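Local coordinates for putative immunoglobulin-blocking virulence protein (Mycoplasma mycoides subsp. capri, PDB 7ADK) that probably binds host immunoglobulin and blocks its action, serving as a virulence factor of this mycoplasma, at residues A[152-155]-A[156-159]; A[518-521]-A[522-525]; A[572-575]-A[576-580]; A[597-600]-A[601-604]. All coordinates share one frame; numbering follows the deposited sequence.

Interaction 1 of 4, residues A[152-155]-A[156-159]; sequences HQRD and KDRK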
ATOM      1  N   HIS A 152     -32.932  31.261  -9.616  1.00 86.37           N
ATOM      2  CA  HIS A 152     -34.335  31.234  -9.191  1.00 86.37           C
ATOM      3  C   HIS A 152     -34.463  31.866  -7.810  1.00 86.37           C
ATOM      4  O   HIS A 152     -33.575  31.730  -6.974  1.00 86.37           O
ATOM      5  CB  HIS A 152     -34.891  29.802  -9.199  1.00 86.37           C
ATOM      6  CG  HIS A 152     -34.769  29.067 -10.511  1.00 86.37           C
ATOM      7  ND1 HIS A 152     -34.771  27.681 -10.670  1.00 86.37           N
ATOM      8  CD2 HIS A 152     -34.749  29.635 -11.746  1.00 86.37           C
ATOM      9  CE1 HIS A 152     -34.694  27.455 -11.989  1.00 86.37           C
ATOM     10  NE2 HIS A 152     -34.684  28.611 -12.655  1.00 86.37           N
ATOM     11  N   GLN A 153     -35.573  32.536  -7.528  1.00 87.63           N
ATOM     12  CA  GLN A 153     -35.761  33.191  -6.233  1.00 87.63           C
ATOM     13  C   GLN A 153     -35.814  32.167  -5.082  1.00 87.63           C
ATOM     14  O   GLN A 153     -35.255  32.423  -4.017  1.00 87.63           O
ATOM     15  CB  GLN A 153     -37.004  34.080  -6.305  1.00 87.63           C
ATOM     16  CG  GLN A 153     -37.170  34.976  -5.071  1.00 87.63           C
ATOM     17  CD  GLN A 153     -36.005  35.930  -4.831  1.00 87.63           C
ATOM     18  OE1 GLN A 153     -35.414  35.965  -3.769  1.00 87.63           O
ATOM     19  NE2 GLN A 153     -35.600  36.713  -5.793  1.00 87.63           N
ATOM     20  N   ARG A 154     -36.247  30.913  -5.294  1.00 85.14           N
ATOM     21  CA  ARG A 154     -36.031  29.828  -4.306  1.00 85.14           C
ATOM     22  C   ARG A 154     -34.552  29.465  -4.057  1.00 85.14           C
ATOM     23  O   ARG A 154     -34.198  29.061  -2.954  1.00 85.14           O
ATOM     24  CB  ARG A 154     -36.888  28.610  -4.666  1.00 85.14           C
ATOM     25  CG  ARG A 154     -37.006  27.634  -3.492  1.00 85.14           C
ATOM     26  CD  ARG A 154     -37.785  26.376  -3.852  1.00 85.14           C
ATOM     27  NE  ARG A 154     -37.757  25.376  -2.775  1.00 85.14           N
ATOM     28  CZ  ARG A 154     -36.773  24.558  -2.452  1.00 85.14           C
ATOM     29  NH1 ARG A 154     -35.657  24.515  -3.108  1.00 85.14           N
ATOM     30  NH2 ARG A 154     -36.886  23.768  -1.437  1.00 85.14           N
ATOM     31  N   ASP A 155     -33.654  29.676  -5.020  1.00 82.38           N
ATOM     32  CA  ASP A 155     -32.212  29.515  -4.800  1.00 82.38           C
ATOM     33  C   ASP A 155     -31.639  30.609  -3.886  1.00 82.38           C
ATOM     34  O   ASP A 155     -30.614  30.413  -3.234  1.00 82.38           O
ATOM     35  CB  ASP A 155     -31.399  29.494  -6.109  1.00 82.38           C
ATOM     36  CG  ASP A 155     -31.859  28.561  -7.242  1.00 82.38           C
ATOM     37  OD1 ASP A 155     -32.614  27.596  -6.994  1.00 82.38           O
ATOM     38  OD2 ASP A 155     -31.424  28.764  -8.401  1.00 82.38           O
ATOM     39  N   LYS A 156     -32.256  31.791  -3.802  1.00 82.23           N
ATOM     40  CA  LYS A 156     -31.837  32.819  -2.839  1.00 82.23           C
ATOM     41  C   LYS A 156     -32.444  32.589  -1.463  1.00 82.23           C
ATOM     42  O   LYS A 156     -31.722  32.634  -0.474  1.00 82.23           O
ATOM     43  CB  LYS A 156     -32.114  34.216  -3.414  1.00 82.23           C
ATOM     44  CG  LYS A 156     -31.497  35.321  -2.543  1.00 82.23           C
ATOM     45  CD  LYS A 156     -31.495  36.693  -3.231  1.00 82.23           C
ATOM     46  CE  LYS A 156     -30.478  36.811  -4.376  1.00 82.23           C
ATOM     47  NZ  LYS A 156     -29.084  36.915  -3.896  1.00 82.23           N
ATOM     48  N   ASP A 157     -33.736  32.278  -1.371  1.00 84.66           N
ATOM     49  CA  ASP A 157     -34.410  32.206  -0.067  1.00 84.66           C
ATOM     50  C   ASP A 157     -34.062  30.958   0.773  1.00 84.66           C
ATOM     51  O   ASP A 157     -34.147  31.011   1.998  1.00 84.66           O
ATOM     52  CB  ASP A 157     -35.915  32.482  -0.215  1.00 84.66           C
ATOM     53  CG  ASP A 157     -36.785  31.374  -0.809  1.00 84.66           C
ATOM     54  OD1 ASP A 157     -36.822  30.264  -0.251  1.00 84.66           O
ATOM     55  OD2 ASP A 157     -37.533  31.648  -1.762  1.00 84.66           O
ATOM     56  N   ARG A 158     -33.569  29.876   0.154  1.00 79.39           N
ATOM     57  CA  ARG A 158     -32.928  28.731   0.836  1.00 79.39           C
ATOM     58  C   ARG A 158     -31.433  28.928   1.141  1.00 79.39           C
ATOM     59  O   ARG A 158     -30.793  28.011   1.648  1.00 79.39           O
ATOM     60  CB  ARG A 158     -33.131  27.438   0.026  1.00 79.39           C
ATOM     61  CG  ARG A 158     -34.585  27.015  -0.201  1.00 79.39           C
ATOM     62  CD  ARG A 158     -35.403  26.822   1.073  1.00 79.39           C
ATOM     63  NE  ARG A 158     -34.880  25.760   1.945  1.00 79.39           N
ATOM     64  CZ  ARG A 158     -35.355  25.435   3.129  1.00 79.39           C
ATOM     65  NH1 ARG A 158     -36.375  26.008   3.659  1.00 79.39           N
ATOM     66  NH2 ARG A 158     -34.825  24.512   3.842  1.00 79.39           N
ATOM     67  N   LYS A 159     -30.852  30.083   0.801  1.00 75.00           N
ATOM     68  CA  LYS A 159     -29.420  30.405   0.955  1.00 75.00           C
ATOM     69  C   LYS A 159     -28.517  29.321   0.351  1.00 75.00           C
ATOM     70  O   LYS A 159     -27.638  28.759   1.001  1.00 75.00           O
ATOM     71  CB  LYS A 159     -29.086  30.778   2.415  1.00 75.00           C
ATOM     72  CG  LYS A 159     -29.965  31.928   2.940  1.00 75.00           C
ATOM     73  CD  LYS A 159     -29.385  32.605   4.184  1.00 75.00           C
ATOM     74  CE  LYS A 159     -28.203  33.528   3.878  1.00 75.00           C
ATOM     75  NZ  LYS A 159     -28.602  34.754   3.166  1.00 75.00           N
TER
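The extended side chain of R154 runs alongside that of R158, both pointing the same way, with CG of R158 lying over the centre of the R154 guanidinium, 3.9 Å above its plane. The two guanidinium planes are turned only 16° from each other. Between R154 NH2 and R158 NE the distance is 4.4 Å, so two like charges come close; the positive charge of R158 is met by salt bridges to D571 and E567, which probably ease this approach. Bends at chi2 and chi3 keep the aliphatic part of R158 beside R154 while its end turns to those acids. One residue earlier, at D157, the carboxylate leans back over the backbone, OD2 coming to 3.5 Å from CA of R154. Beneath these side chains, D157 N donates to Q153 O at 3.1 Å and R158 N to R154 O at 3.3 Å. At the start of the helix, H152 N donates to D155 OD2 from above the carboxylate plane, while OD1 of the same buried aspartate forms a salt bridge with R574. The chain leaves the short surface helix 153-157 at K159, whose positive phi and bonds back into the last turn make a Schellman motif.

Interaction 2 of 4, residues A[518-521]-A[522-525]; sequences NPLA and LRNT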
ATOM      1  N   ASN A 518     -18.366  18.339   2.852  1.00 59.42           N
ATOM      2  CA  ASN A 518     -19.766  18.584   3.146  1.00 59.42           C
ATOM      3  C   ASN A 518     -20.211  19.785   2.299  1.00 59.42           C
ATOM      4  O   ASN A 518     -19.631  20.858   2.442  1.00 59.42           O
ATOM      5  CB  ASN A 518     -19.943  18.791   4.656  1.00 59.42           C
ATOM      6  CG  ASN A 518     -21.392  18.749   5.085  1.00 59.42           C
ATOM      7  OD1 ASN A 518     -22.274  19.233   4.409  1.00 59.42           O
ATOM      8  ND2 ASN A 518     -21.687  18.170   6.212  1.00 59.42           N
ATOM      9  N   PRO A 519     -21.224  19.677   1.425  1.00 59.19           N
ATOM     10  CA  PRO A 519     -21.607  20.807   0.596  1.00 59.19           C
ATOM     11  C   PRO A 519     -22.162  21.984   1.405  1.00 59.19           C
ATOM     12  O   PRO A 519     -21.953  23.127   1.024  1.00 59.19           O
ATOM     13  CB  PRO A 519     -22.596  20.233  -0.403  1.00 59.19           C
ATOM     14  CG  PRO A 519     -23.203  19.031   0.305  1.00 59.19           C
ATOM     15  CD  PRO A 519     -22.030  18.508   1.121  1.00 59.19           C
ATOM     16  N   LEU A 520     -22.736  21.744   2.584  1.00 61.22           N
ATOM     17  CA  LEU A 520     -23.187  22.790   3.501  1.00 61.22           C
ATOM     18  C   LEU A 520     -22.033  23.573   4.148  1.00 61.22           C
ATOM     19  O   LEU A 520     -22.223  24.722   4.521  1.00 61.22           O
ATOM     20  CB  LEU A 520     -24.076  22.150   4.573  1.00 61.22           C
ATOM     21  CG  LEU A 520     -25.299  21.404   4.021  1.00 61.22           C
ATOM     22  CD1 LEU A 520     -25.925  20.577   5.125  1.00 61.22           C
ATOM     23  CD2 LEU A 520     -26.329  22.381   3.475  1.00 61.22           C
ATOM     24  N   ALA A 521     -20.821  23.016   4.239  1.00 61.56           N
ATOM     25  CA  ALA A 521     -19.649  23.701   4.793  1.00 61.56           C
ATOM     26  C   ALA A 521     -19.146  24.889   3.958  1.00 61.56           C
ATOM     27  O   ALA A 521     -18.304  25.641   4.436  1.00 61.56           O
ATOM     28  CB  ALA A 521     -18.525  22.686   4.995  1.00 61.56           C
ATOM     29  N   LEU A 522     -19.653  25.091   2.745  1.00 59.09           N
ATOM     30  CA  LEU A 522     -19.212  26.146   1.837  1.00 59.09           C
ATOM     31  C   LEU A 522     -20.269  27.245   1.649  1.00 59.09           C
ATOM     32  O   LEU A 522     -20.123  28.060   0.741  1.00 59.09           O
ATOM     33  CB  LEU A 522     -18.815  25.494   0.502  1.00 59.09           C
ATOM     34  CG  LEU A 522     -17.777  24.360   0.596  1.00 59.09           C
ATOM     35  CD1 LEU A 522     -17.607  23.716  -0.776  1.00 59.09           C
ATOM     36  CD2 LEU A 522     -16.431  24.879   1.071  1.00 59.09           C
ATOM     37  N   ARG A 523     -21.340  27.280   2.455  1.00 66.46           N
ATOM     38  CA  ARG A 523     -22.565  28.052   2.165  1.00 66.46           C
ATOM     39  C   ARG A 523     -22.313  29.537   1.890  1.00 66.46           C
ATOM     40  O   ARG A 523     -22.875  30.091   0.955  1.00 66.46           O
ATOM     41  CB  ARG A 523     -23.579  27.852   3.309  1.00 66.46           C
ATOM     42  CG  ARG A 523     -24.986  28.270   2.882  1.00 66.46           C
ATOM     43  CD  ARG A 523     -25.952  28.468   4.055  1.00 66.46           C
ATOM     44  NE  ARG A 523     -26.437  27.217   4.647  1.00 66.46           N
ATOM     45  CZ  ARG A 523     -27.375  26.423   4.183  1.00 66.46           C
ATOM     46  NH1 ARG A 523     -27.885  26.537   3.000  1.00 66.46           N
ATOM     47  NH2 ARG A 523     -27.832  25.478   4.939  1.00 66.46           N
ATOM     48  N   ASN A 524     -21.431  30.154   2.665  1.00 70.79           N
ATOM     49  CA  ASN A 524     -21.042  31.568   2.571  1.00 70.79           C
ATOM     50  C   ASN A 524     -19.541  31.748   2.245  1.00 70.79           C
ATOM     51  O   ASN A 524     -18.879  32.704   2.650  1.00 70.79           O
ATOM     52  CB  ASN A 524     -21.596  32.374   3.751  1.00 70.79           C
ATOM     53  CG  ASN A 524     -21.577  31.589   5.031  1.00 70.79           C
ATOM     54  OD1 ASN A 524     -20.526  31.225   5.528  1.00 70.79           O
ATOM     55  ND2 ASN A 524     -22.721  31.220   5.538  1.00 70.79           N
ATOM     56  N   THR A 525     -19.019  30.826   1.430  1.00 62.83           N
ATOM     57  CA  THR A 525     -17.766  30.983   0.680  1.00 62.83           C
ATOM     58  C   THR A 525     -18.083  31.421  -0.740  1.00 62.83           C
ATOM     59  O   THR A 525     -18.829  30.736  -1.426  1.00 62.83           O
ATOM     60  CB  THR A 525     -16.978  29.671   0.654  1.00 62.83           C
ATOM     61  OG1 THR A 525     -16.539  29.370   1.951  1.00 62.83           O
ATOM     62  CG2 THR A 525     -15.740  29.719  -0.228  1.00 62.83           C
TER
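An Asx turn opens this short 3-10 segment, which follows strand 516-517, an outer strand of the parallel sheet within this chain, and runs on into a type I beta turn from L522 to T525. Where the segments meet, L520 and R523 lie side by side and point the same way, the methyl CD2 of L520 coming obliquely to within 3.7 Å of R523 NH2. R523 keeps its first two side-chain torsions extended and bends at chi3 (-76°), which turns the guanidinium back alongside L520; NH1 then bonds to the carbonyl of K159. Two weak backbone bonds join the halves, L522 N to P519 O at 3.5 Å and R523 N to L520 O at 3.4 Å. The Asx turn itself is made by N518 OD1, which accepts from L520 N at 3.1 Å with the donor tilted 24° from the carbonyl plane; ND2 of the same residue bonds to D560. P519 packs on V576 of helix 567-579, and L522 on L502 and F585. N518 thus holds the start through OD1 and through its backbone O, which accepts from A521 N at 3.0 Å; the later bonds being weak, buried packing probably matters more there.

Interaction 3 of 4, residues A[572-575]-A[576-580]; sequences GLRM and VYYAR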
ATOM      1  N   GLY A 572     -28.390  20.993   0.761  1.00 67.32           N
ATOM      2  CA  GLY A 572     -26.973  20.766   0.488  1.00 67.32           C
ATOM      3  C   GLY A 572     -26.715  20.029  -0.824  1.00 67.32           C
ATOM      4  O   GLY A 572     -25.743  20.321  -1.513  1.00 67.32           O
ATOM      5  N   LEU A 573     -27.590  19.101  -1.198  1.00 65.08           N
ATOM      6  CA  LEU A 573     -27.488  18.262  -2.391  1.00 65.08           C
ATOM      7  C   LEU A 573     -27.755  19.065  -3.671  1.00 65.08           C
ATOM      8  O   LEU A 573     -26.972  19.020  -4.617  1.00 65.08           O
ATOM      9  CB  LEU A 573     -28.471  17.097  -2.190  1.00 65.08           C
ATOM     10  CG  LEU A 573     -28.258  15.845  -3.022  1.00 65.08           C
ATOM     11  CD1 LEU A 573     -27.019  15.119  -2.583  1.00 65.08           C
ATOM     12  CD2 LEU A 573     -29.411  14.880  -2.833  1.00 65.08           C
ATOM     13  N   ARG A 574     -28.818  19.873  -3.689  1.00 68.06           N
ATOM     14  CA  ARG A 574     -29.159  20.755  -4.811  1.00 68.06           C
ATOM     15  C   ARG A 574     -28.191  21.932  -4.949  1.00 68.06           C
ATOM     16  O   ARG A 574     -28.015  22.405  -6.066  1.00 68.06           O
ATOM     17  CB  ARG A 574     -30.626  21.194  -4.673  1.00 68.06           C
ATOM     18  CG  ARG A 574     -31.161  21.948  -5.903  1.00 68.06           C
ATOM     19  CD  ARG A 574     -32.668  22.205  -5.809  1.00 68.06           C
ATOM     20  NE  ARG A 574     -33.247  22.776  -7.041  1.00 68.06           N
ATOM     21  CZ  ARG A 574     -33.156  24.022  -7.470  1.00 68.06           C
ATOM     22  NH1 ARG A 574     -32.419  24.894  -6.875  1.00 68.06           N
ATOM     23  NH2 ARG A 574     -33.823  24.424  -8.496  1.00 68.06           N
ATOM     24  N   MET A 575     -27.507  22.362  -3.882  1.00 63.09           N
ATOM     25  CA  MET A 575     -26.448  23.376  -3.952  1.00 63.09           C
ATOM     26  C   MET A 575     -25.409  23.017  -5.008  1.00 63.09           C
ATOM     27  O   MET A 575     -25.112  23.787  -5.916  1.00 63.09           O
ATOM     28  CB  MET A 575     -25.758  23.556  -2.589  1.00 63.09           C
ATOM     29  CG  MET A 575     -25.031  24.898  -2.565  1.00 63.09           C
ATOM     30  SD  MET A 575     -23.881  25.168  -1.209  1.00 63.09           S
ATOM     31  CE  MET A 575     -22.477  24.252  -1.837  1.00 63.09           C
ATOM     32  N   VAL A 576     -24.914  21.792  -4.941  1.00 58.34           N
ATOM     33  CA  VAL A 576     -23.923  21.259  -5.866  1.00 58.34           C
ATOM     34  C   VAL A 576     -24.545  20.904  -7.213  1.00 58.34           C
ATOM     35  O   VAL A 576     -24.057  21.301  -8.266  1.00 58.34           O
ATOM     36  CB  VAL A 576     -23.273  20.034  -5.227  1.00 58.34           C
ATOM     37  CG1 VAL A 576     -22.180  19.491  -6.108  1.00 58.34           C
ATOM     38  CG2 VAL A 576     -22.702  20.379  -3.868  1.00 58.34           C
ATOM     39  N   TYR A 577     -25.649  20.164  -7.189  1.00 58.67           N
ATOM     40  CA  TYR A 577     -26.230  19.595  -8.391  1.00 58.67           C
ATOM     41  C   TYR A 577     -26.952  20.612  -9.274  1.00 58.67           C
ATOM     42  O   TYR A 577     -27.095  20.315 -10.455  1.00 58.67           O
ATOM     43  CB  TYR A 577     -27.101  18.387  -8.006  1.00 58.67           C
ATOM     44  CG  TYR A 577     -26.377  17.170  -7.407  1.00 58.67           C
ATOM     45  CD1 TYR A 577     -24.983  17.011  -7.534  1.00 58.67           C
ATOM     46  CD2 TYR A 577     -27.104  16.164  -6.737  1.00 58.67           C
ATOM     47  CE1 TYR A 577     -24.332  15.888  -7.013  1.00 58.67           C
ATOM     48  CE2 TYR A 577     -26.448  15.036  -6.201  1.00 58.67           C
ATOM     49  CZ  TYR A 577     -25.055  14.894  -6.338  1.00 58.67           C
ATOM     50  OH  TYR A 577     -24.409  13.806  -5.845  1.00 58.67           O
ATOM     51  N   TYR A 578     -27.374  21.788  -8.791  1.00 63.18           N
ATOM     52  CA  TYR A 578     -28.072  22.801  -9.612  1.00 63.18           C
ATOM     53  C   TYR A 578     -27.895  24.268  -9.193  1.00 63.18           C
ATOM     54  O   TYR A 578     -27.695  25.098 -10.068  1.00 63.18           O
ATOM     55  CB  TYR A 578     -29.575  22.513  -9.699  1.00 63.18           C
ATOM     56  CG  TYR A 578     -29.950  21.197 -10.351  1.00 63.18           C
ATOM     57  CD1 TYR A 578     -29.868  21.057 -11.749  1.00 63.18           C
ATOM     58  CD2 TYR A 578     -30.342  20.105  -9.561  1.00 63.18           C
ATOM     59  CE1 TYR A 578     -30.166  19.822 -12.351  1.00 63.18           C
ATOM     60  CE2 TYR A 578     -30.633  18.870 -10.158  1.00 63.18           C
ATOM     61  CZ  TYR A 578     -30.551  18.728 -11.553  1.00 63.18           C
ATOM     62  OH  TYR A 578     -30.834  17.525 -12.102  1.00 63.18           O
ATOM     63  N   ALA A 579     -27.968  24.625  -7.912  1.00 61.31           N
ATOM     64  CA  ALA A 579     -28.003  26.035  -7.506  1.00 61.31           C
ATOM     65  C   ALA A 579     -26.653  26.766  -7.665  1.00 61.31           C
ATOM     66  O   ALA A 579     -26.631  27.969  -7.910  1.00 61.31           O
ATOM     67  CB  ALA A 579     -28.520  26.138  -6.075  1.00 61.31           C
ATOM     68  N   ARG A 580     -25.524  26.060  -7.556  1.00 60.55           N
ATOM     69  CA  ARG A 580     -24.165  26.570  -7.818  1.00 60.55           C
ATOM     70  C   ARG A 580     -23.437  25.750  -8.891  1.00 60.55           C
ATOM     71  O   ARG A 580     -22.233  25.864  -9.065  1.00 60.55           O
ATOM     72  CB  ARG A 580     -23.370  26.682  -6.507  1.00 60.55           C
ATOM     73  CG  ARG A 580     -23.911  27.765  -5.573  1.00 60.55           C
ATOM     74  CD  ARG A 580     -23.227  27.793  -4.205  1.00 60.55           C
ATOM     75  NE  ARG A 580     -21.899  28.407  -4.263  1.00 60.55           N
ATOM     76  CZ  ARG A 580     -21.019  28.493  -3.283  1.00 60.55           C
ATOM     77  NH1 ARG A 580     -19.895  29.089  -3.485  1.00 60.55           N
ATOM     78  NH2 ARG A 580     -21.222  28.026  -2.087  1.00 60.55           N
TER
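With CG anti to the backbone N (chi1 -161°) and chi2 also extended, M575 stretches out from the helix, and R580, its chi1 at -68°, sends its chain out in the same direction. The two lie side by side near the end of helix 567-579, which widens into a pi-type turn at 576-579. M575 CG packs at 3.8 Å from R580 CD, and the thioether end of the methionine follows the arginine to its guanidinium, which CE approaches obliquely. NE of the arginine forms a salt bridge with E583, while NH2 bonds to the carbonyl of L522.

The pi turn shows in the backbone. The carbonyl O of R574 is gripped by two donors, Y578 N and A579 N, both at 2.9 Å and arriving from opposite faces of its plane; the bond to A579 N is nearly straight at 172°. R580 N reaches five residues back to M575 O at 2.8 Å, whereas Y577 N, earlier in the helix, makes an ordinary helical bond to L573 O.

R574 crosses Y578 at about a right angle. Its CG meets the edge of the Y578 ring, and CB of Y578 lies over one face of its guanidinium, which continues to a salt bridge with D155. On another side of the helix, L573 crosses Y577 obliquely near L554 of strand 553-555, joining the helix to the parallel sheet. There the leucine methyl CD1 touches ring carbon CE2 of Y577 at 3.7 Å.

Interaction 4 of 4, residues A[597-600]-A[601-604]; sequences DKKL and GQNS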
ATOM      1  N   ASP A 597     -23.898  27.357 -17.920  1.00 72.46           N
ATOM      2  CA  ASP A 597     -24.814  28.318 -17.321  1.00 72.46           C
ATOM      3  C   ASP A 597     -26.289  28.065 -17.680  1.00 72.46           C
ATOM      4  O   ASP A 597     -27.177  28.426 -16.912  1.00 72.46           O
ATOM      5  CB  ASP A 597     -24.371  29.710 -17.779  1.00 72.46           C
ATOM      6  CG  ASP A 597     -22.892  29.968 -17.482  1.00 72.46           C
ATOM      7  OD1 ASP A 597     -22.536  30.094 -16.292  1.00 72.46           O
ATOM      8  OD2 ASP A 597     -22.094  30.043 -18.437  1.00 72.46           O
ATOM      9  N   LYS A 598     -26.558  27.447 -18.835  1.00 72.05           N
ATOM     10  CA  LYS A 598     -27.910  27.139 -19.329  1.00 72.05           C
ATOM     11  C   LYS A 598     -28.311  25.709 -18.993  1.00 72.05           C
ATOM     12  O   LYS A 598     -29.196  25.482 -18.172  1.00 72.05           O
ATOM     13  CB  LYS A 598     -28.028  27.437 -20.837  1.00 72.05           C
ATOM     14  CG  LYS A 598     -29.441  27.191 -21.386  1.00 72.05           C
ATOM     15  CD  LYS A 598     -29.548  27.494 -22.877  1.00 72.05           C
ATOM     16  CE  LYS A 598     -30.945  27.216 -23.419  1.00 72.05           C
ATOM     17  NZ  LYS A 598     -31.077  27.543 -24.837  1.00 72.05           N
ATOM     18  N   LYS A 599     -27.667  24.735 -19.642  1.00 69.99           N
ATOM     19  CA  LYS A 599     -27.996  23.307 -19.538  1.00 69.99           C
ATOM     20  C   LYS A 599     -27.215  22.666 -18.398  1.00 69.99           C
ATOM     21  O   LYS A 599     -26.317  21.863 -18.623  1.00 69.99           O
ATOM     22  CB  LYS A 599     -27.746  22.592 -20.875  1.00 69.99           C
ATOM     23  CG  LYS A 599     -28.656  23.054 -22.011  1.00 69.99           C
ATOM     24  CD  LYS A 599     -28.403  22.204 -23.249  1.00 69.99           C
ATOM     25  CE  LYS A 599     -29.249  22.651 -24.438  1.00 69.99           C
ATOM     26  NZ  LYS A 599     -28.558  22.402 -25.714  1.00 69.99           N
ATOM     27  N   LEU A 600     -27.566  22.987 -17.160  1.00 67.27           N
ATOM     28  CA  LEU A 600     -26.937  22.448 -15.950  1.00 67.27           C
ATOM     29  C   LEU A 600     -26.852  20.912 -15.977  1.00 67.27           C
ATOM     30  O   LEU A 600     -25.856  20.353 -15.529  1.00 67.27           O
ATOM     31  CB  LEU A 600     -27.705  22.941 -14.717  1.00 67.27           C
ATOM     32  CG  LEU A 600     -27.315  24.322 -14.198  1.00 67.27           C
ATOM     33  CD1 LEU A 600     -27.290  25.421 -15.233  1.00 67.27           C
ATOM     34  CD2 LEU A 600     -28.304  24.742 -13.140  1.00 67.27           C
ATOM     35  N   GLY A 601     -27.830  20.235 -16.572  1.00 68.80           N
ATOM     36  CA  GLY A 601     -27.860  18.791 -16.769  1.00 68.80           C
ATOM     37  C   GLY A 601     -26.695  18.164 -17.542  1.00 68.80           C
ATOM     38  O   GLY A 601     -26.248  17.083 -17.168  1.00 68.80           O
ATOM     39  N   GLN A 602     -26.170  18.822 -18.580  1.00 66.59           N
ATOM     40  CA  GLN A 602     -25.071  18.304 -19.419  1.00 66.59           C
ATOM     41  C   GLN A 602     -23.688  18.385 -18.754  1.00 66.59           C
ATOM     42  O   GLN A 602     -22.714  17.843 -19.262  1.00 66.59           O
ATOM     43  CB  GLN A 602     -25.058  19.029 -20.775  1.00 66.59           C
ATOM     44  CG  GLN A 602     -26.315  18.863 -21.640  1.00 66.59           C
ATOM     45  CD  GLN A 602     -26.486  17.483 -22.259  1.00 66.59           C
ATOM     46  OE1 GLN A 602     -26.005  16.487 -21.792  1.00 66.59           O
ATOM     47  NE2 GLN A 602     -27.209  17.337 -23.311  1.00 66.59           N
ATOM     48  N   ASN A 603     -23.583  19.059 -17.619  1.00 63.87           N
ATOM     49  CA  ASN A 603     -22.358  19.286 -16.874  1.00 63.87           C
ATOM     50  C   ASN A 603     -22.065  18.163 -15.880  1.00 63.87           C
ATOM     51  O   ASN A 603     -22.975  17.464 -15.443  1.00 63.87           O
ATOM     52  CB  ASN A 603     -22.482  20.644 -16.187  1.00 63.87           C
ATOM     53  CG  ASN A 603     -22.494  21.758 -17.196  1.00 63.87           C
ATOM     54  OD1 ASN A 603     -21.465  22.301 -17.530  1.00 63.87           O
ATOM     55  ND2 ASN A 603     -23.607  22.071 -17.805  1.00 63.87           N
ATOM     56  N   SER A 604     -20.801  18.008 -15.492  1.00 58.17           N
ATOM     57  CA  SER A 604     -20.395  17.073 -14.447  1.00 58.17           C
ATOM     58  C   SER A 604     -20.815  17.531 -13.045  1.00 58.17           C
ATOM     59  O   SER A 604     -21.119  18.695 -12.821  1.00 58.17           O
ATOM     60  CB  SER A 604     -18.898  16.830 -14.550  1.00 58.17           C
ATOM     61  OG  SER A 604     -18.443  15.966 -13.546  1.00 58.17           O
TER
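N603 turns its side chain back toward the preceding turn, and its amide ND2 approaches the carbonyl O of K599 at 2.8 Å. The N-H is aimed poorly, at 123°, and the bond is weak despite the short distance. The chi1 of -67° swings the N603 amide toward K599 O. Separately, the course of the backbone places CB of N603 at 3.4 Å from L600 O. The other end of this buried amide, OD1, accepts from the backbone N of G593, which with the weak ND2 bond probably limits the rotation of the group.

K599 O also receives Q602 N at 3.0 Å; this donor stands above the carbonyl plane, 46° out of it. One carbonyl thus takes a backbone and a side-chain donor. A second backbone bond, from N603 N to L600 O at 3.3 Å, is weak; L600 O also accepts from R636.

On the exposed side, the side chains of K599 and Q602 touch only through their aliphatic roots, CB of the lysine lying 4.1 Å from CG of the glutamine. The Q602 chain bends at chi2, while the lysine runs out extended until its last torsion, and its NZ pairs with E595. The side chain of L600 packs against N633, and G601 N donates to OD1 of that same asparagine, tying the turn to a neighbouring loop.

K599 is the centre of an inverse gamma turn, and the chain passes from it straight into a short 3-10 turn in the loop that leads from helix 567-579 to strand 608-610.

How the interactions relate
Interactions 2 and 3 are buried, and interaction 3 touches all the others. Interaction 1 lies at the surface and reaches it through a salt bridge, D155 OD1 to R574 NH1 at 2.7 Å. Interaction 2 meets it by apolar packing and by two carbonyls, those of L522 and T525, turned to the R580 guanidinium. Interactions 1 and 2 touch each other where K159 O faces R523 NH1. Interaction 4, partly buried, makes a slighter contact, L600 CD2 against the carbonyl of Y578. Helical backbone bonds mark interactions 1 and 3, widened to a pi turn in the latter, whereas the loop turns of interactions 2 and 4 rest partly on asparagine amides.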